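Local coordinates for chorismate mutase and shikimate 5-dehydrogenase fusion protein (Clostridium acetobutylicum, PDB 3FBT) that probably catalyses the reversible NADPH-linked reduction of 3-dehydroshikimate to shikimate, this chain being the dehydrogenase part of a longer fusion with chorismate mutase, at residues F116-K121 with F207-D212; G195-D200 with L223-E228; D212-Y215 with E219-F222. All coordinates share one frame; numbering follows the deposited sequence.

Contact 1 of 3, residues F116-K121 with F207-D212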
ATOM      1  N   PHE A 116      25.566 -23.784  -2.273  1.00 54.57           N
ATOM      2  CA  PHE A 116      26.360 -24.534  -3.228  1.00 53.85           C
ATOM      3  C   PHE A 116      27.751 -24.903  -2.696  1.00 53.60           C
ATOM      4  O   PHE A 116      28.658 -25.202  -3.458  1.00 54.81           O
ATOM      5  CB  PHE A 116      26.371 -23.789  -4.541  1.00 54.60           C
ATOM      6  CG  PHE A 116      24.967 -23.487  -5.049  1.00 54.86           C
ATOM      7  CD1 PHE A 116      24.351 -24.312  -5.967  1.00 59.38           C
ATOM      8  CD2 PHE A 116      24.247 -22.413  -4.543  1.00 54.09           C
ATOM      9  CE1 PHE A 116      23.048 -24.054  -6.395  1.00 58.71           C
ATOM     10  CE2 PHE A 116      22.983 -22.159  -4.948  1.00 51.81           C
ATOM     11  CZ  PHE A 116      22.373 -22.976  -5.889  1.00 56.72           C
ATOM     12  N   ARG A 117      27.944 -24.829  -1.393  1.00 51.66           N
ATOM     13  CA  ARG A 117      29.231 -25.206  -0.802  1.00 53.04           C
ATOM     14  C   ARG A 117      30.460 -24.543  -1.451  1.00 53.53           C
ATOM     15  O   ARG A 117      31.413 -25.233  -1.852  1.00 54.03           O
ATOM     16  CB  ARG A 117      29.422 -26.742  -0.830  1.00 52.76           C
ATOM     17  N   VAL A 118      30.452 -23.220  -1.564  1.00 52.65           N
ATOM     18  CA  VAL A 118      31.624 -22.534  -2.120  1.00 51.13           C
ATOM     19  C   VAL A 118      32.374 -22.101  -0.925  1.00 51.24           C
ATOM     20  O   VAL A 118      31.882 -21.266  -0.209  1.00 52.39           O
ATOM     21  CB  VAL A 118      31.208 -21.260  -2.917  1.00 51.82           C
ATOM     22  CG1 VAL A 118      32.443 -20.394  -3.278  1.00 49.23           C
ATOM     23  CG2 VAL A 118      30.419 -21.637  -4.168  1.00 47.88           C
ATOM     24  N   GLU A 119      33.544 -22.665  -0.645  1.00 51.36           N
ATOM     25  CA  GLU A 119      34.304 -22.193   0.529  1.00 51.50           C
ATOM     26  C   GLU A 119      35.051 -20.877   0.266  1.00 50.70           C
ATOM     27  O   GLU A 119      35.529 -20.639  -0.837  1.00 49.71           O
ATOM     28  CB  GLU A 119      35.314 -23.247   1.011  1.00 52.39           C
ATOM     29  CG  GLU A 119      35.935 -22.877   2.352  1.00 58.63           C
ATOM     30  CD  GLU A 119      34.870 -22.464   3.397  1.00 67.11           C
ATOM     31  OE1 GLU A 119      34.278 -23.389   4.007  1.00 67.99           O
ATOM     32  OE2 GLU A 119      34.623 -21.225   3.610  1.00 67.05           O
ATOM     33  N   ILE A 120      35.202 -20.090   1.315  1.00 49.50           N
ATOM     34  CA  ILE A 120      35.786 -18.787   1.283  1.00 49.86           C
ATOM     35  C   ILE A 120      36.996 -18.752   2.223  1.00 50.29           C
ATOM     36  O   ILE A 120      38.092 -18.341   1.842  1.00 50.93           O
ATOM     37  CB  ILE A 120      34.753 -17.697   1.732  1.00 48.92           C
ATOM     38  CG1 ILE A 120      33.735 -17.395   0.594  1.00 48.85           C
ATOM     39  CG2 ILE A 120      35.462 -16.420   2.173  1.00 50.05           C
ATOM     40  CD1 ILE A 120      34.286 -17.642  -0.885  1.00 44.51           C
ATOM     41  N   LYS A 121      36.819 -19.175   3.447  1.00 51.08           N
ATOM     42  CA  LYS A 121      37.900 -19.072   4.423  1.00 52.79           C
ATOM     43  C   LYS A 121      39.191 -19.629   3.828  1.00 52.91           C
ATOM     44  O   LYS A 121      39.204 -20.664   3.191  1.00 52.77           O
ATOM     45  CB  LYS A 121      37.517 -19.853   5.671  1.00 53.08           C
ATOM     46  CG  LYS A 121      38.629 -20.147   6.605  1.00 52.79           C
ATOM     47  CD  LYS A 121      38.069 -21.107   7.640  1.00 56.51           C
ATOM     48  CE  LYS A 121      38.624 -20.769   8.952  1.00 57.92           C
ATOM     49  NZ  LYS A 121      40.095 -21.070   8.875  1.00 64.37           N
ATOM     50  N   PHE A 207      40.266 -20.536 -12.054  1.00 49.41           N
ATOM     51  CA  PHE A 207      39.733 -20.493 -10.669  1.00 47.75           C
ATOM     52  C   PHE A 207      39.054 -21.805 -10.443  1.00 48.10           C
ATOM     53  O   PHE A 207      38.791 -22.511 -11.381  1.00 47.17           O
ATOM     54  CB  PHE A 207      38.748 -19.307 -10.538  1.00 47.25           C
ATOM     55  CG  PHE A 207      39.427 -17.980 -10.585  1.00 44.00           C
ATOM     56  CD1 PHE A 207      39.706 -17.291  -9.422  1.00 45.05           C
ATOM     57  CD2 PHE A 207      39.846 -17.442 -11.794  1.00 41.86           C
ATOM     58  CE1 PHE A 207      40.374 -16.080  -9.462  1.00 43.03           C
ATOM     59  CE2 PHE A 207      40.506 -16.233 -11.835  1.00 38.61           C
ATOM     60  CZ  PHE A 207      40.767 -15.566 -10.685  1.00 42.44           C
ATOM     61  N   SER A 208      38.719 -22.150  -9.221  1.00 50.34           N
ATOM     62  CA  SER A 208      37.935 -23.393  -9.098  1.00 52.49           C
ATOM     63  C   SER A 208      36.439 -23.200  -8.759  1.00 52.72           C
ATOM     64  O   SER A 208      35.709 -24.170  -8.716  1.00 53.83           O
ATOM     65  CB  SER A 208      38.585 -24.302  -8.099  1.00 52.65           C
ATOM     66  OG  SER A 208      38.679 -23.579  -6.903  1.00 56.09           O
ATOM     67  N   SER A 209      35.991 -21.959  -8.516  1.00 52.38           N
ATOM     68  CA  SER A 209      34.549 -21.620  -8.451  1.00 50.83           C
ATOM     69  C   SER A 209      34.201 -20.264  -9.116  1.00 50.80           C
ATOM     70  O   SER A 209      34.884 -19.272  -8.893  1.00 50.28           O
ATOM     71  CB  SER A 209      34.143 -21.542  -7.020  1.00 51.33           C
ATOM     72  OG  SER A 209      34.096 -22.825  -6.505  1.00 52.63           O
ATOM     73  N   ALA A 210      33.143 -20.235  -9.925  1.00 48.31           N
ATOM     74  CA  ALA A 210      32.695 -19.047 -10.535  1.00 46.53           C
ATOM     75  C   ALA A 210      31.342 -18.745  -9.902  1.00 46.18           C
ATOM     76  O   ALA A 210      30.490 -19.612  -9.999  1.00 47.24           O
ATOM     77  CB  ALA A 210      32.503 -19.295 -12.020  1.00 44.94           C
ATOM     78  N   VAL A 211      31.146 -17.555  -9.293  1.00 44.47           N
ATOM     79  CA  VAL A 211      29.843 -17.082  -8.741  1.00 43.56           C
ATOM     80  C   VAL A 211      29.377 -15.808  -9.520  1.00 43.28           C
ATOM     81  O   VAL A 211      30.053 -14.775  -9.477  1.00 41.29           O
ATOM     82  CB  VAL A 211      29.933 -16.712  -7.199  1.00 42.76           C
ATOM     83  CG1 VAL A 211      28.500 -16.342  -6.543  1.00 41.43           C
ATOM     84  CG2 VAL A 211      30.577 -17.812  -6.372  1.00 45.21           C
ATOM     85  N   ASP A 212      28.268 -15.870 -10.233  1.00 43.48           N
ATOM     86  CA  ASP A 212      27.669 -14.667 -10.813  1.00 44.66           C
ATOM     87  C   ASP A 212      26.452 -14.220  -9.986  1.00 44.49           C
ATOM     88  O   ASP A 212      25.584 -15.012  -9.682  1.00 45.33           O
ATOM     89  CB  ASP A 212      27.193 -14.928 -12.226  1.00 44.49           C
ATOM     90  CG  ASP A 212      27.118 -13.642 -13.050  1.00 47.61           C
ATOM     91  OD1 ASP A 212      26.936 -12.574 -12.434  1.00 47.05           O
ATOM     92  OD2 ASP A 212      27.305 -13.687 -14.313  1.00 49.13           O
TER
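V118 divides its two methyl groups between S209 and V211, two residues that point from the same side of strand 209-212. Its CG1 approaches S209 CB at 4.3 Å, while its CG2 lies 4.4 Å from V211 CG2. The fork is set by a chi1 of 169°, which carries CG1 trans to the main-chain nitrogen; V211 adopts nearly the same torsion (-174°), common for valine in extended chain. These are loose van der Waals contacts with no polar component. Compact side chains, a beta-branched valine on each side and the CB of a serine, make slight contact between two buried backbones. Serine serves here through its CB, its hydroxyl turning back to make a weak bond to S208 O.

The loop itself is shaped by local bonds. R117, with positive phi, is the C-prime residue of a Schellman motif ending helix 105-115, in which V118 N returns to L113 O; the turn delivers V118 inward. One residue on, E119 curls over its own backbone. Its OE2 accepts from I120 N at 2.6 Å and from K121 N at 3.0 Å, the two donors arriving from opposite faces of the carboxylate plane, so that an exposed acid pins the chain beside a buried valine.

V118 also rests on L113 of the preceding helix, V181 of strand 181-184 and V234 of strand 232-234, and V211 touches M112 and L113. The contact thus lies where the end of helix 105-115 packs on one face of the parallel sheet, while A210, pointing away from V118, meets helix 221-228.

Contact 2 of 3, residues G195-D200 with L223-E228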
ATOM      1  N   GLY A 195      25.248 -10.552 -23.970  1.00 57.37           N
ATOM      2  CA  GLY A 195      26.219 -11.380 -24.705  1.00 57.80           C
ATOM      3  C   GLY A 195      27.658 -11.083 -24.318  1.00 57.44           C
ATOM      4  O   GLY A 195      28.589 -11.516 -24.992  1.00 56.81           O
ATOM      5  N   GLU A 196      27.826 -10.331 -23.222  1.00 56.93           N
ATOM      6  CA  GLU A 196      29.134  -9.944 -22.748  1.00 55.29           C
ATOM      7  C   GLU A 196      29.450 -10.691 -21.492  1.00 53.86           C
ATOM      8  O   GLU A 196      28.568 -11.058 -20.694  1.00 53.18           O
ATOM      9  CB  GLU A 196      29.182  -8.472 -22.335  1.00 56.37           C
ATOM     10  CG  GLU A 196      29.339  -7.457 -23.414  1.00 59.68           C
ATOM     11  CD  GLU A 196      29.408  -6.079 -22.821  1.00 64.02           C
ATOM     12  OE1 GLU A 196      30.216  -5.881 -21.896  1.00 67.20           O
ATOM     13  OE2 GLU A 196      28.651  -5.194 -23.258  1.00 66.32           O
ATOM     14  N   SER A 197      30.748 -10.833 -21.285  1.00 50.69           N
ATOM     15  CA  SER A 197      31.258 -11.341 -20.074  1.00 47.89           C
ATOM     16  C   SER A 197      32.157 -10.261 -19.507  1.00 46.15           C
ATOM     17  O   SER A 197      32.783  -9.536 -20.267  1.00 46.78           O
ATOM     18  CB  SER A 197      32.021 -12.573 -20.395  1.00 46.74           C
ATOM     19  OG  SER A 197      32.477 -13.158 -19.241  1.00 47.87           O
ATOM     20  N   PRO A 198      32.246 -10.138 -18.168  1.00 44.48           N
ATOM     21  CA  PRO A 198      33.305  -9.244 -17.714  1.00 44.05           C
ATOM     22  C   PRO A 198      34.749  -9.761 -17.987  1.00 44.35           C
ATOM     23  O   PRO A 198      35.645  -8.945 -18.059  1.00 44.07           O
ATOM     24  CB  PRO A 198      33.064  -9.143 -16.190  1.00 43.81           C
ATOM     25  CG  PRO A 198      32.414 -10.463 -15.852  1.00 44.86           C
ATOM     26  CD  PRO A 198      31.530 -10.761 -17.046  1.00 44.21           C
ATOM     27  N   VAL A 199      34.992 -11.076 -18.052  1.00 44.96           N
ATOM     28  CA  VAL A 199      36.367 -11.586 -18.295  1.00 46.24           C
ATOM     29  C   VAL A 199      36.434 -12.679 -19.377  1.00 48.75           C
ATOM     30  O   VAL A 199      35.397 -13.235 -19.790  1.00 47.28           O
ATOM     31  CB  VAL A 199      37.051 -12.092 -16.980  1.00 45.90           C
ATOM     32  CG1 VAL A 199      37.154 -10.983 -15.929  1.00 44.89           C
ATOM     33  CG2 VAL A 199      36.295 -13.184 -16.395  1.00 44.63           C
ATOM     34  N   ASP A 200      37.642 -12.988 -19.875  1.00 50.83           N
ATOM     35  CA  ASP A 200      37.748 -14.060 -20.882  1.00 53.40           C
ATOM     36  C   ASP A 200      37.697 -15.417 -20.195  1.00 53.17           C
ATOM     37  O   ASP A 200      37.982 -15.524 -18.995  1.00 53.08           O
ATOM     38  CB  ASP A 200      39.051 -13.983 -21.691  1.00 54.33           C
ATOM     39  CG  ASP A 200      39.192 -12.692 -22.487  1.00 58.43           C
ATOM     40  OD1 ASP A 200      38.305 -12.418 -23.329  1.00 63.27           O
ATOM     41  OD2 ASP A 200      40.208 -11.950 -22.274  1.00 63.68           O
ATOM     42  N   LEU A 223      29.209 -17.635 -16.871  1.00 49.43           N
ATOM     43  CA  LEU A 223      29.031 -18.943 -16.288  1.00 49.78           C
ATOM     44  C   LEU A 223      29.167 -20.170 -17.257  1.00 51.43           C
ATOM     45  O   LEU A 223      29.603 -21.250 -16.837  1.00 50.51           O
ATOM     46  CB  LEU A 223      27.710 -19.008 -15.532  1.00 51.40           C
ATOM     47  CG  LEU A 223      27.591 -18.131 -14.274  1.00 47.24           C
ATOM     48  CD1 LEU A 223      26.194 -18.324 -13.741  1.00 49.21           C
ATOM     49  CD2 LEU A 223      28.646 -18.515 -13.197  1.00 42.25           C
ATOM     50  N   LYS A 224      28.761 -20.009 -18.511  1.00 52.80           N
ATOM     51  CA  LYS A 224      29.027 -21.022 -19.534  1.00 55.52           C
ATOM     52  C   LYS A 224      30.536 -21.315 -19.539  1.00 55.87           C
ATOM     53  O   LYS A 224      30.999 -22.459 -19.233  1.00 57.06           O
ATOM     54  CB  LYS A 224      28.596 -20.501 -20.910  1.00 56.21           C
ATOM     55  CG  LYS A 224      28.863 -21.508 -22.024  1.00 57.86           C
ATOM     56  CD  LYS A 224      28.959 -20.862 -23.364  1.00 57.15           C
ATOM     57  CE  LYS A 224      27.706 -20.013 -23.681  1.00 58.30           C
ATOM     58  NZ  LYS A 224      27.464 -19.942 -25.178  1.00 58.84           N
ATOM     59  N   TYR A 225      31.295 -20.249 -19.808  1.00 55.53           N
ATOM     60  CA  TYR A 225      32.749 -20.259 -19.703  1.00 55.01           C
ATOM     61  C   TYR A 225      33.228 -21.127 -18.580  1.00 55.30           C
ATOM     62  O   TYR A 225      34.173 -21.894 -18.751  1.00 56.04           O
ATOM     63  CB  TYR A 225      33.281 -18.862 -19.418  1.00 53.71           C
ATOM     64  CG  TYR A 225      33.275 -17.963 -20.590  1.00 53.95           C
ATOM     65  CD1 TYR A 225      32.863 -18.408 -21.832  1.00 52.90           C
ATOM     66  CD2 TYR A 225      33.723 -16.645 -20.461  1.00 54.68           C
ATOM     67  CE1 TYR A 225      32.875 -17.545 -22.937  1.00 54.22           C
ATOM     68  CE2 TYR A 225      33.720 -15.789 -21.505  1.00 52.38           C
ATOM     69  CZ  TYR A 225      33.327 -16.233 -22.749  1.00 55.58           C
ATOM     70  OH  TYR A 225      33.364 -15.322 -23.785  1.00 57.91           O
ATOM     71  N   ALA A 226      32.638 -20.941 -17.400  1.00 55.45           N
ATOM     72  CA  ALA A 226      33.020 -21.702 -16.240  1.00 56.07           C
ATOM     73  C   ALA A 226      32.663 -23.163 -16.475  1.00 57.25           C
ATOM     74  O   ALA A 226      33.390 -24.058 -16.014  1.00 57.73           O
ATOM     75  CB  ALA A 226      32.305 -21.166 -15.001  1.00 56.18           C
ATOM     76  N   ARG A 227      31.575 -23.409 -17.210  1.00 57.87           N
ATOM     77  CA  ARG A 227      31.107 -24.799 -17.422  1.00 60.08           C
ATOM     78  C   ARG A 227      32.127 -25.557 -18.261  1.00 59.77           C
ATOM     79  O   ARG A 227      32.773 -26.512 -17.805  1.00 60.16           O
ATOM     80  CB  ARG A 227      29.718 -24.837 -18.089  1.00 60.30           C
ATOM     81  CG  ARG A 227      29.262 -26.261 -18.481  1.00 61.30           C
ATOM     82  CD  ARG A 227      27.773 -26.332 -18.778  1.00 59.34           C
ATOM     83  NE  ARG A 227      27.307 -25.254 -19.628  1.00 58.90           N
ATOM     84  CZ  ARG A 227      27.583 -25.156 -20.913  1.00 61.96           C
ATOM     85  NH1 ARG A 227      28.359 -26.074 -21.489  1.00 64.09           N
ATOM     86  NH2 ARG A 227      27.109 -24.140 -21.622  1.00 60.60           N
ATOM     87  N   GLU A 228      32.276 -25.094 -19.486  1.00 60.45           N
ATOM     88  CA  GLU A 228      33.344 -25.536 -20.366  1.00 60.53           C
ATOM     89  C   GLU A 228      34.718 -25.802 -19.717  1.00 60.79           C
ATOM     90  O   GLU A 228      35.450 -26.654 -20.211  1.00 61.90           O
ATOM     91  CB  GLU A 228      33.504 -24.521 -21.468  1.00 59.95           C
ATOM     92  CG  GLU A 228      32.192 -24.092 -22.034  1.00 62.37           C
ATOM     93  CD  GLU A 228      32.359 -23.294 -23.309  1.00 65.07           C
ATOM     94  OE1 GLU A 228      31.384 -23.159 -24.073  1.00 67.27           O
ATOM     95  OE2 GLU A 228      33.485 -22.814 -23.557  1.00 67.89           O
TER
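Y225 reaches S197 and V199 through one ordinary torsion and one unusual one. Its chi1 sets CG trans to the carbonyl carbon, as is common in helices, but a chi2 of -2° brings the ring plane nearly into line with the CA-CB bond, instead of standing across it as aromatic rings generally do. The ring therefore presents its CD2-CE2 edge to the loop. On the other side, S197 has OG trans to its backbone nitrogen (chi1 -176°), which directs the hydroxyl both to the ring and to the carbonyl of V199, two residues on.

V199 O lies at the ring edge, near its plane, 3.5 Å from Y225 CE2. The same carbonyl accepts the hydroxyl of S197, OG to O 3.0 Å, in the carbonyl plane and on a lone pair, with a C=O...donor angle of 138°. S197 OG also lies 3.7 Å from Y225 CE2, approaching obliquely, and D200 C is 4.2 Å from Y225 CD2. Serine suits this spot because it is small enough to sit against the ring and can also bond to the nearby carbonyl. A tyrosine ring is long enough to reach the loop from the helix and presents C-H groups at its edge; K201 and V204 of helix 201-204 touch it as well.

Aromatic C-H groups carry a slight positive charge, so a carbonyl oxygen at the ring edge should be mildly favourable. Otherwise loop and helix meet by van der Waals fit, and the side-chain hydrogen bond of this contact, S197 OG to V199 O, lies within the loop, whose local shape it may steady.

Contact 3 of 3, residues D212-Y215 with E219-F222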
ATOM      1  N   ASP A 212      28.268 -15.870 -10.233  1.00 43.48           N
ATOM      2  CA  ASP A 212      27.669 -14.667 -10.813  1.00 44.66           C
ATOM      3  C   ASP A 212      26.452 -14.220  -9.986  1.00 44.49           C
ATOM      4  O   ASP A 212      25.584 -15.012  -9.682  1.00 45.33           O
ATOM      5  CB  ASP A 212      27.193 -14.928 -12.226  1.00 44.49           C
ATOM      6  CG  ASP A 212      27.118 -13.642 -13.050  1.00 47.61           C
ATOM      7  OD1 ASP A 212      26.936 -12.574 -12.434  1.00 47.05           O
ATOM      8  OD2 ASP A 212      27.305 -13.687 -14.313  1.00 49.13           O
ATOM      9  N   LEU A 213      26.369 -12.954  -9.621  1.00 45.11           N
ATOM     10  CA  LEU A 213      25.185 -12.486  -8.869  1.00 43.96           C
ATOM     11  C   LEU A 213      23.990 -12.246  -9.789  1.00 43.63           C
ATOM     12  O   LEU A 213      22.878 -12.045  -9.320  1.00 44.42           O
ATOM     13  CB  LEU A 213      25.460 -11.210  -8.076  1.00 43.05           C
ATOM     14  CG  LEU A 213      25.984 -11.221  -6.668  1.00 43.48           C
ATOM     15  CD1 LEU A 213      27.290 -12.020  -6.599  1.00 40.92           C
ATOM     16  CD2 LEU A 213      26.200  -9.785  -6.406  1.00 44.91           C
ATOM     17  N   ILE A 214      24.224 -12.251 -11.092  1.00 43.23           N
ATOM     18  CA  ILE A 214      23.166 -12.337 -12.074  1.00 42.22           C
ATOM     19  C   ILE A 214      22.441 -13.692 -12.057  1.00 43.98           C
ATOM     20  O   ILE A 214      23.096 -14.762 -11.977  1.00 42.05           O
ATOM     21  CB  ILE A 214      23.785 -12.165 -13.437  1.00 42.86           C
ATOM     22  CG1 ILE A 214      24.477 -10.777 -13.482  1.00 44.57           C
ATOM     23  CG2 ILE A 214      22.698 -12.434 -14.571  1.00 36.53           C
ATOM     24  CD1 ILE A 214      25.443 -10.598 -14.679  1.00 42.62           C
ATOM     25  N   TYR A 215      21.098 -13.654 -12.154  1.00 45.83           N
ATOM     26  CA  TYR A 215      20.236 -14.877 -12.104  1.00 47.04           C
ATOM     27  C   TYR A 215      19.353 -14.945 -13.345  1.00 48.48           C
ATOM     28  O   TYR A 215      18.627 -15.916 -13.571  1.00 49.33           O
ATOM     29  CB  TYR A 215      19.287 -14.879 -10.859  1.00 48.99           C
ATOM     30  CG  TYR A 215      18.483 -13.597 -10.710  1.00 47.45           C
ATOM     31  CD1 TYR A 215      17.305 -13.371 -11.448  1.00 48.47           C
ATOM     32  CD2 TYR A 215      18.935 -12.597  -9.886  1.00 46.54           C
ATOM     33  CE1 TYR A 215      16.593 -12.142 -11.328  1.00 47.33           C
ATOM     34  CE2 TYR A 215      18.265 -11.415  -9.762  1.00 45.17           C
ATOM     35  CZ  TYR A 215      17.106 -11.195 -10.466  1.00 48.69           C
ATOM     36  OH  TYR A 215      16.531  -9.980 -10.282  1.00 53.29           O
ATOM     37  N   GLU A 219      22.248 -18.866 -16.985  1.00 52.09           N
ATOM     38  CA  GLU A 219      23.639 -19.074 -17.350  1.00 51.86           C
ATOM     39  C   GLU A 219      24.069 -17.892 -18.196  1.00 51.57           C
ATOM     40  O   GLU A 219      23.644 -17.744 -19.339  1.00 50.31           O
ATOM     41  CB  GLU A 219      23.805 -20.357 -18.161  1.00 53.13           C
ATOM     42  CG  GLU A 219      25.270 -20.733 -18.402  1.00 55.58           C
ATOM     43  CD  GLU A 219      25.463 -21.808 -19.456  1.00 59.13           C
ATOM     44  OE1 GLU A 219      25.176 -21.567 -20.664  1.00 62.37           O
ATOM     45  OE2 GLU A 219      25.927 -22.890 -19.062  1.00 59.52           O
ATOM     46  N   THR A 220      24.869 -17.012 -17.593  1.00 50.87           N
ATOM     47  CA  THR A 220      25.574 -15.988 -18.309  1.00 51.13           C
ATOM     48  C   THR A 220      26.750 -16.579 -19.170  1.00 51.48           C
ATOM     49  O   THR A 220      27.292 -17.641 -18.866  1.00 52.49           O
ATOM     50  CB  THR A 220      26.151 -14.969 -17.318  1.00 50.60           C
ATOM     51  OG1 THR A 220      26.970 -15.642 -16.360  1.00 49.80           O
ATOM     52  CG2 THR A 220      25.033 -14.202 -16.541  1.00 49.31           C
ATOM     53  N   LEU A 221      27.159 -15.874 -20.216  1.00 52.02           N
ATOM     54  CA  LEU A 221      28.429 -16.176 -20.885  1.00 52.78           C
ATOM     55  C   LEU A 221      29.486 -16.468 -19.827  1.00 52.82           C
ATOM     56  O   LEU A 221      30.174 -17.498 -19.854  1.00 54.12           O
ATOM     57  CB  LEU A 221      28.857 -15.005 -21.783  1.00 53.90           C
ATOM     58  CG  LEU A 221      29.993 -15.250 -22.798  1.00 54.61           C
ATOM     59  CD1 LEU A 221      29.691 -16.490 -23.691  1.00 57.76           C
ATOM     60  CD2 LEU A 221      30.233 -14.017 -23.659  1.00 58.22           C
ATOM     61  N   PHE A 222      29.602 -15.568 -18.858  1.00 51.34           N
ATOM     62  CA  PHE A 222      30.539 -15.777 -17.783  1.00 49.26           C
ATOM     63  C   PHE A 222      30.432 -17.160 -17.153  1.00 50.00           C
ATOM     64  O   PHE A 222      31.480 -17.767 -16.865  1.00 48.90           O
ATOM     65  CB  PHE A 222      30.380 -14.695 -16.722  1.00 48.61           C
ATOM     66  CG  PHE A 222      31.162 -14.926 -15.448  1.00 44.90           C
ATOM     67  CD1 PHE A 222      32.515 -14.699 -15.419  1.00 40.36           C
ATOM     68  CD2 PHE A 222      30.523 -15.288 -14.260  1.00 40.79           C
ATOM     69  CE1 PHE A 222      33.206 -14.843 -14.274  1.00 40.05           C
ATOM     70  CE2 PHE A 222      31.199 -15.402 -13.080  1.00 35.16           C
ATOM     71  CZ  PHE A 222      32.561 -15.187 -13.086  1.00 40.69           C
TER
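D212 and T220 face each other from opposite directions and are joined by a hydrogen bond, T220 OG1 donating to D212 OD2 over 2.9 Å. The hydroxyl comes to the anti side of the carboxylate, 16° out of its plane. Beside it, T220 CG2 packs on I214 CG2 at 3.5 Å and also lies close to the acid, 3.2 Å from D212 OD2. F222 completes the shell: its CD2 is 3.6 Å from D212 OD2, with ring and carboxylate planes almost perpendicular (89°).

The next shell fixes these groups. T220 occupies the N-cap position of helix 221-228. With chi1 at 56°, its OG1 sits between the backbone nitrogen and the carbonyl carbon, where it can accept from L223 N while giving its proton to D212. The other carboxylate oxygen, D212 OD1, takes I214 N at 3.0 Å from above the carboxylate plane, closing an Asx turn, and also accepts from N184 ND2. Both oxygens of this buried acid are thus engaged, which, with the helix N-terminus nearby, probably favours its charged form. F222 in turn leans on I182 and N184 of strand 181-184.

Backbone bonds of D212 with V234 and of I214 with G236 tie the turn to the neighbouring strand and the loop after it. The arrangement is that of a strand-to-helix connection at the C-terminal edge of a Rossmann-type parallel sheet, where such nucleotide-binding folds place their ligands; consistent with this, L213 is a predicted NADP(+) contact and Y215 a predicted shikimate contact.

Overall arrangement
Strand 209-212 and the helix 221-228 that follows it unite the three contacts. Contacts 1 and 3 are buried and share D212: contact 1 is apolar packing on one face of the sheet, contact 3 a polar network at the strand's C-terminal end, near the predicted ligand sites. Contact 2, partly buried, lies farther from the centre of the chain and relies on an aromatic edge against loop backbone. Both 2 and 3 use helix 221-228, and the salt bridge from R227 NE to E219 OE2 links them. Between contacts 1 and 2, A210 CB meets A226 CB at 3.5 Å, small residues letting helix and strand come close.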